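Side-chain contacts in tyrosine--tRNA ligase (Pyrococcus horikoshii, PDB 2CYC), which probably joins tyrosine to its cognate tRNA in two steps, first activating the amino acid with ATP and then transferring it to the acceptor end: residues Leu34-Gly39 and Ala56-Phe61; Asp60-Gly65 and Lys114-Val119. All coordinates share one frame; numbering follows the deposited sequence.

Interaction 1: Leu34-Gly39 and Ala56-Phe61; sequences LQHYIG and AKIADF. With TYR (tyrosine), chain C.
In the beta-alpha-beta unit made of strand 36-40, helix 48-63 and strand 69-72, H36 and I38 on the strand meet F61 and I58 on the helix. The two axes run nearly antiparallel, at 171° and 10.4 Å apart, as expected when a helix returns over the strand it follows. The H36 imidazole carries the largest share of the contact: its CD2 lies 3.3 Å from F61 CD2, with the ring planes inclined at 49°, while its CE1 packs 4.0 Å from I58 CG1. F61 CG stands anti to the carbonyl carbon (chi1 -62°), which brings the ring toward the strand. Both imidazole nitrogens are hydrogen-bonded, ND1 to R69 N and NE2 to H185 ND1, so this polar ring suits a buried position. A leucine in place of H36 would probably leave R69 N and H185 ND1 without their mate. Beyond the imidazole, I38 CG2 reaches I58 CD1 at 4.2 Å, a purely apolar touch. On the other side of the strand, Y37 points away from the helix, and its OH lies 2.8 Å from the phenolic OH of the bound tyrosine; the ligand is also hydrogen-bonded to Y168, Q172, D175 and Q190. One strand thus faces helix and substrate at once, as in the Rossmann-like catalytic domain of class I aminoacyl-tRNA synthetases.

Interaction 2: Asp60-Gly65 and Lys114-Val119; sequences DFQKAG and KKVEFV
The last turn of helix 48-63 approaches the loop that leads into strand 117-120, with the CA atoms of Q62 and K115 8.2 Å apart; both elements belong to the Rossmann-like domain, whose parallel strands 69-72 and 117-120 lie side by side. The helix ends in a Schellman motif: G65 N bonds to Q62 O at 2.9 Å, and G65 takes a positive phi of 83°, where a side chain would be jammed against the carbonyl oxygen of A64. From this last turn Q62 alone spans the distance to the loop. Its chain is extended beyond CG (chi2 -174°), carrying the terminal amide to K115 and V116, and a long polar residue fits because the amide also finds a polar partner: OE1 accepts a hydrogen bond from D112 N, just before the loop segment. K115 offers its CB to the amide while the rest of its chain turns off from the contact, as suits an exposed lysine. V116 is buried, and its branched side chain also packs on V70 and on I106 of helix 87-108; Q62 crosses it at about a right angle. The amide nitrogen NE2, itself hydrogen-bonded to a residue flanking the segments, also lies against aliphatic carbon, 3.6 Å from K115 CB and 3.4 Å from V116 CG2.

Overall arrangement
From the N terminus, the chain runs through strand 36-40 and climbs helix 48-63, and interaction 1 closes this short loop of 16 intervening residues. Interaction 2 begins on the same helix, sharing D60 and F61, and closes a much longer loop of 48 residues that takes in strand 69-72 and helix 87-108 before the chain enters strand 117-120. The two loops therefore follow one another, neither nested nor crossed, and overlap only at the helix end. Their centres lie about 6 Å apart, and I58 CG2 meets V116 CG2 at 3.8 Å. Together they tie helix 48-63 to strand 36-40 and to the approach to strand 117-120, two strands that flank 69-72.

Interaction 1: Leu34-Gly39 and Ala56-Phe61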
loop_
_atom_site.group_PDB
_atom_site.type_symbol
_atom_site.label_atom_id
_atom_site.label_comp_id
_atom_site.label_asym_id
_atom_site.label_seq_id
_atom_site.Cartn_x
_atom_site.Cartn_y
_atom_site.Cartn_z
ATOM N N LEU A 34 8.989 26.429 -7.657
ATOM C CA LEU A 34 10.130 25.883 -6.933
ATOM C C LEU A 34 9.728 25.552 -5.500
ATOM O O LEU A 34 9.822 26.390 -4.599
ATOM C CB LEU A 34 11.296 26.888 -6.939
ATOM C CG LEU A 34 11.811 27.259 -8.336
ATOM C CD1 LEU A 34 12.841 28.376 -8.257
ATOM C CD2 LEU A 34 12.402 26.029 -8.985
ATOM N N GLN A 35 9.260 24.327 -5.302
ATOM C CA GLN A 35 8.854 23.891 -3.985
ATOM C C GLN A 35 9.788 22.781 -3.546
ATOM O O GLN A 35 9.871 21.729 -4.179
ATOM C CB GLN A 35 7.412 23.375 -4.001
ATOM C CG GLN A 35 6.974 22.730 -2.695
ATOM C CD GLN A 35 6.806 23.735 -1.573
ATOM O OE1 GLN A 35 7.568 23.752 -0.590
ATOM N NE2 GLN A 35 5.806 24.583 -1.713
ATOM N N HIS A 36 10.498 23.035 -2.460
ATOM C CA HIS A 36 11.411 22.060 -1.916
ATOM C C HIS A 36 10.761 21.383 -0.721
ATOM O O HIS A 36 9.713 21.812 -0.229
ATOM C CB HIS A 36 12.719 22.749 -1.465
ATOM C CG HIS A 36 13.359 22.126 -0.258
ATOM N ND1 HIS A 36 12.793 22.187 0.999
ATOM C CD2 HIS A 36 14.521 21.443 -0.113
ATOM C CE1 HIS A 36 13.582 21.573 1.866
ATOM N NE2 HIS A 36 14.637 21.113 1.218
ATOM N N TYR A 37 11.403 20.309 -0.287
ATOM C CA TYR A 37 11.026 19.586 0.898
ATOM C C TYR A 37 12.113 18.569 1.193
ATOM O O TYR A 37 12.893 18.186 0.315
ATOM C CB TYR A 37 9.668 18.881 0.728
ATOM C CG TYR A 37 9.715 17.365 0.580
ATOM C CD1 TYR A 37 8.988 16.535 1.448
ATOM C CD2 TYR A 37 10.418 16.763 -0.472
ATOM C CE1 TYR A 37 8.950 15.146 1.258
ATOM C CE2 TYR A 37 10.393 15.375 -0.668
ATOM C CZ TYR A 37 9.652 14.578 0.192
ATOM O OH TYR A 37 9.566 13.231 -0.057
ATOM N N ILE A 38 12.174 18.172 2.453
ATOM C CA ILE A 38 13.071 17.124 2.900
ATOM C C ILE A 38 12.329 16.528 4.090
ATOM O O ILE A 38 11.903 17.243 5.009
ATOM C CB ILE A 38 14.519 17.628 3.274
ATOM C CG1 ILE A 38 15.320 16.446 3.835
ATOM C CG2 ILE A 38 14.481 18.796 4.266
ATOM C CD1 ILE A 38 16.836 16.685 3.910
ATOM N N GLY A 39 12.114 15.220 4.029
ATOM C CA GLY A 39 11.393 14.542 5.085
ATOM C C GLY A 39 12.310 13.861 6.076
ATOM O O GLY A 39 13.429 13.464 5.747
ATOM N N ALA A 56 22.113 23.463 6.152
ATOM C CA ALA A 56 22.946 24.193 5.202
ATOM C C ALA A 56 22.263 24.261 3.829
ATOM O O ALA A 56 22.203 25.323 3.217
ATOM C CB ALA A 56 24.299 23.525 5.078
ATOM N N LYS A 57 21.731 23.139 3.345
ATOM C CA LYS A 57 21.078 23.162 2.035
ATOM C C LYS A 57 19.798 24.000 2.049
ATOM O O LYS A 57 19.511 24.722 1.090
ATOM C CB LYS A 57 20.764 21.742 1.538
ATOM C CG LYS A 57 21.991 20.914 1.162
ATOM C CD LYS A 57 23.056 21.749 0.422
ATOM C CE LYS A 57 22.527 22.357 -0.881
ATOM N NZ LYS A 57 23.499 23.329 -1.462
ATOM N N ILE A 58 19.026 23.898 3.129
ATOM C CA ILE A 58 17.809 24.676 3.223
ATOM C C ILE A 58 18.187 26.157 3.100
ATOM O O ILE A 58 17.526 26.917 2.378
ATOM C CB ILE A 58 17.076 24.377 4.546
ATOM C CG1 ILE A 58 16.338 23.028 4.419
ATOM C CG2 ILE A 58 16.100 25.488 4.866
ATOM C CD1 ILE A 58 15.842 22.460 5.757
ATOM N N ALA A 59 19.268 26.555 3.768
ATOM C CA ALA A 59 19.732 27.939 3.701
ATOM C C ALA A 59 20.100 28.297 2.264
ATOM O O ALA A 59 19.733 29.367 1.772
ATOM C CB ALA A 59 20.949 28.150 4.623
ATOM N N ASP A 60 20.832 27.407 1.594
ATOM C CA ASP A 60 21.226 27.654 0.207
ATOM C C ASP A 60 20.011 27.796 -0.698
ATOM O O ASP A 60 19.953 28.701 -1.542
ATOM C CB ASP A 60 22.093 26.515 -0.348
ATOM C CG ASP A 60 23.428 26.390 0.356
ATOM O OD1 ASP A 60 23.916 27.395 0.917
ATOM O OD2 ASP A 60 24.002 25.284 0.327
ATOM N N PHE A 61 19.049 26.891 -0.527
ATOM C CA PHE A 61 17.856 26.905 -1.361
ATOM C C PHE A 61 17.075 28.212 -1.212
ATOM O O PHE A 61 16.635 28.789 -2.210
ATOM C CB PHE A 61 16.951 25.689 -1.055
ATOM C CG PHE A 61 17.602 24.341 -1.337
ATOM C CD1 PHE A 61 18.510 24.190 -2.390
ATOM C CD2 PHE A 61 17.288 23.224 -0.563
ATOM C CE1 PHE A 61 19.095 22.943 -2.671
ATOM C CE2 PHE A 61 17.868 21.965 -0.832
ATOM C CZ PHE A 61 18.775 21.827 -1.891
HETATM N N TYR C . 12.906 7.931 4.454
HETATM C CA TYR C . 13.407 9.168 5.126
HETATM C C TYR C . 14.454 8.815 6.181
HETATM O O TYR C . 14.623 7.610 6.467
HETATM C CB TYR C . 12.240 9.924 5.779
HETATM C CG TYR C . 11.223 10.447 4.782
HETATM C CD1 TYR C . 11.589 11.367 3.800
HETATM C CD2 TYR C . 9.892 10.022 4.822
HETATM C CE1 TYR C . 10.649 11.850 2.872
HETATM C CE2 TYR C . 8.950 10.502 3.913
HETATM C CZ TYR C . 9.332 11.409 2.939
HETATM O OH TYR C . 8.392 11.869 2.032
HETATM O OXT TYR C . 15.087 9.747 6.714
#

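Interaction 2: Asp60-Gly65 and Lys114-Val119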
loop_
_atom_site.group_PDB
_atom_site.type_symbol
_atom_site.label_atom_id
_atom_site.label_comp_id
_atom_site.label_asym_id
_atom_site.label_seq_id
_atom_site.Cartn_x
_atom_site.Cartn_y
_atom_site.Cartn_z
ATOM N N ASP A 60 20.832 27.407 1.594
ATOM C CA ASP A 60 21.226 27.654 0.207
ATOM C C ASP A 60 20.011 27.796 -0.698
ATOM O O ASP A 60 19.953 28.701 -1.542
ATOM C CB ASP A 60 22.093 26.515 -0.348
ATOM C CG ASP A 60 23.428 26.390 0.356
ATOM O OD1 ASP A 60 23.916 27.395 0.917
ATOM O OD2 ASP A 60 24.002 25.284 0.327
ATOM N N PHE A 61 19.049 26.891 -0.527
ATOM C CA PHE A 61 17.856 26.905 -1.361
ATOM C C PHE A 61 17.075 28.212 -1.212
ATOM O O PHE A 61 16.635 28.789 -2.210
ATOM C CB PHE A 61 16.951 25.689 -1.055
ATOM C CG PHE A 61 17.602 24.341 -1.337
ATOM C CD1 PHE A 61 18.510 24.190 -2.390
ATOM C CD2 PHE A 61 17.288 23.224 -0.563
ATOM C CE1 PHE A 61 19.095 22.943 -2.671
ATOM C CE2 PHE A 61 17.868 21.965 -0.832
ATOM C CZ PHE A 61 18.775 21.827 -1.891
ATOM N N GLN A 62 16.911 28.678 0.024
ATOM C CA GLN A 62 16.186 29.919 0.273
ATOM C C GLN A 62 16.844 31.055 -0.523
ATOM O O GLN A 62 16.155 31.832 -1.188
ATOM C CB GLN A 62 16.194 30.275 1.774
ATOM C CG GLN A 62 15.443 29.307 2.699
ATOM C CD GLN A 62 15.367 29.820 4.145
ATOM O OE1 GLN A 62 16.370 30.242 4.724
ATOM N NE2 GLN A 62 14.174 29.780 4.726
ATOM N N LYS A 63 18.175 31.139 -0.470
ATOM C CA LYS A 63 18.890 32.200 -1.189
ATOM C C LYS A 63 18.722 32.125 -2.697
ATOM O O LYS A 63 18.871 33.127 -3.401
ATOM C CB LYS A 63 20.384 32.180 -0.852
ATOM C CG LYS A 63 20.700 32.657 0.550
ATOM C CD LYS A 63 22.202 32.711 0.802
ATOM C CE LYS A 63 22.513 33.089 2.254
ATOM N NZ LYS A 63 21.988 32.090 3.235
ATOM N N ALA A 64 18.423 30.934 -3.198
ATOM C CA ALA A 64 18.234 30.752 -4.626
ATOM C C ALA A 64 16.785 31.059 -5.002
ATOM O O ALA A 64 16.415 30.972 -6.164
ATOM C CB ALA A 64 18.578 29.316 -5.019
ATOM N N GLY A 65 15.964 31.406 -4.017
ATOM C CA GLY A 65 14.572 31.705 -4.310
ATOM C C GLY A 65 13.692 30.465 -4.393
ATOM O O GLY A 65 12.722 30.435 -5.149
ATOM N N LYS A 114 12.014 31.061 9.999
ATOM C CA LYS A 114 10.689 31.659 9.870
ATOM C C LYS A 114 10.139 31.548 8.454
ATOM O O LYS A 114 8.936 31.676 8.230
ATOM C CB LYS A 114 10.739 33.132 10.293
ATOM C CG LYS A 114 11.179 33.335 11.739
ATOM C CD LYS A 114 11.452 34.808 12.053
ATOM C CE LYS A 114 12.600 35.372 11.210
ATOM N NZ LYS A 114 13.909 34.675 11.436
ATOM N N LYS A 115 11.018 31.309 7.492
ATOM C CA LYS A 115 10.565 31.201 6.120
ATOM C C LYS A 115 10.556 29.755 5.649
ATOM O O LYS A 115 10.438 29.482 4.461
ATOM C CB LYS A 115 11.435 32.068 5.212
ATOM C CG LYS A 115 11.320 33.565 5.512
ATOM C CD LYS A 115 12.174 34.377 4.549
ATOM C CE LYS A 115 12.139 35.863 4.882
ATOM N NZ LYS A 115 10.750 36.394 4.871
ATOM N N VAL A 116 10.678 28.833 6.594
ATOM C CA VAL A 116 10.652 27.414 6.276
ATOM C C VAL A 116 9.281 26.854 6.667
ATOM O O VAL A 116 8.805 27.084 7.773
ATOM C CB VAL A 116 11.754 26.639 7.054
ATOM C CG1 VAL A 116 11.606 25.147 6.813
ATOM C CG2 VAL A 116 13.144 27.106 6.618
ATOM N N GLU A 117 8.636 26.153 5.744
ATOM C CA GLU A 117 7.342 25.539 6.022
ATOM C C GLU A 117 7.596 24.247 6.802
ATOM O O GLU A 117 8.556 23.520 6.513
ATOM C CB GLU A 117 6.611 25.206 4.707
ATOM C CG GLU A 117 6.227 26.441 3.898
ATOM C CD GLU A 117 5.822 26.122 2.469
ATOM O OE1 GLU A 117 5.192 26.991 1.829
ATOM O OE2 GLU A 117 6.143 25.017 1.975
ATOM N N PHE A 118 6.761 23.989 7.805
ATOM C CA PHE A 118 6.859 22.772 8.593
ATOM C C PHE A 118 5.523 22.041 8.449
ATOM O O PHE A 118 4.469 22.576 8.784
ATOM C CB PHE A 118 7.173 23.084 10.063
ATOM C CG PHE A 118 8.620 23.408 10.309
ATOM C CD1 PHE A 118 9.111 24.695 10.086
ATOM C CD2 PHE A 118 9.510 22.409 10.705
ATOM C CE1 PHE A 118 10.465 24.979 10.249
ATOM C CE2 PHE A 118 10.867 22.679 10.875
ATOM C CZ PHE A 118 11.348 23.963 10.647
ATOM N N VAL A 119 5.581 20.819 7.931
ATOM C CA VAL A 119 4.386 20.012 7.688
ATOM C C VAL A 119 4.453 18.643 8.365
ATOM O O VAL A 119 5.403 17.888 8.166
ATOM C CB VAL A 119 4.194 19.803 6.156
ATOM C CG1 VAL A 119 3.128 18.764 5.880
ATOM C CG2 VAL A 119 3.816 21.129 5.490
#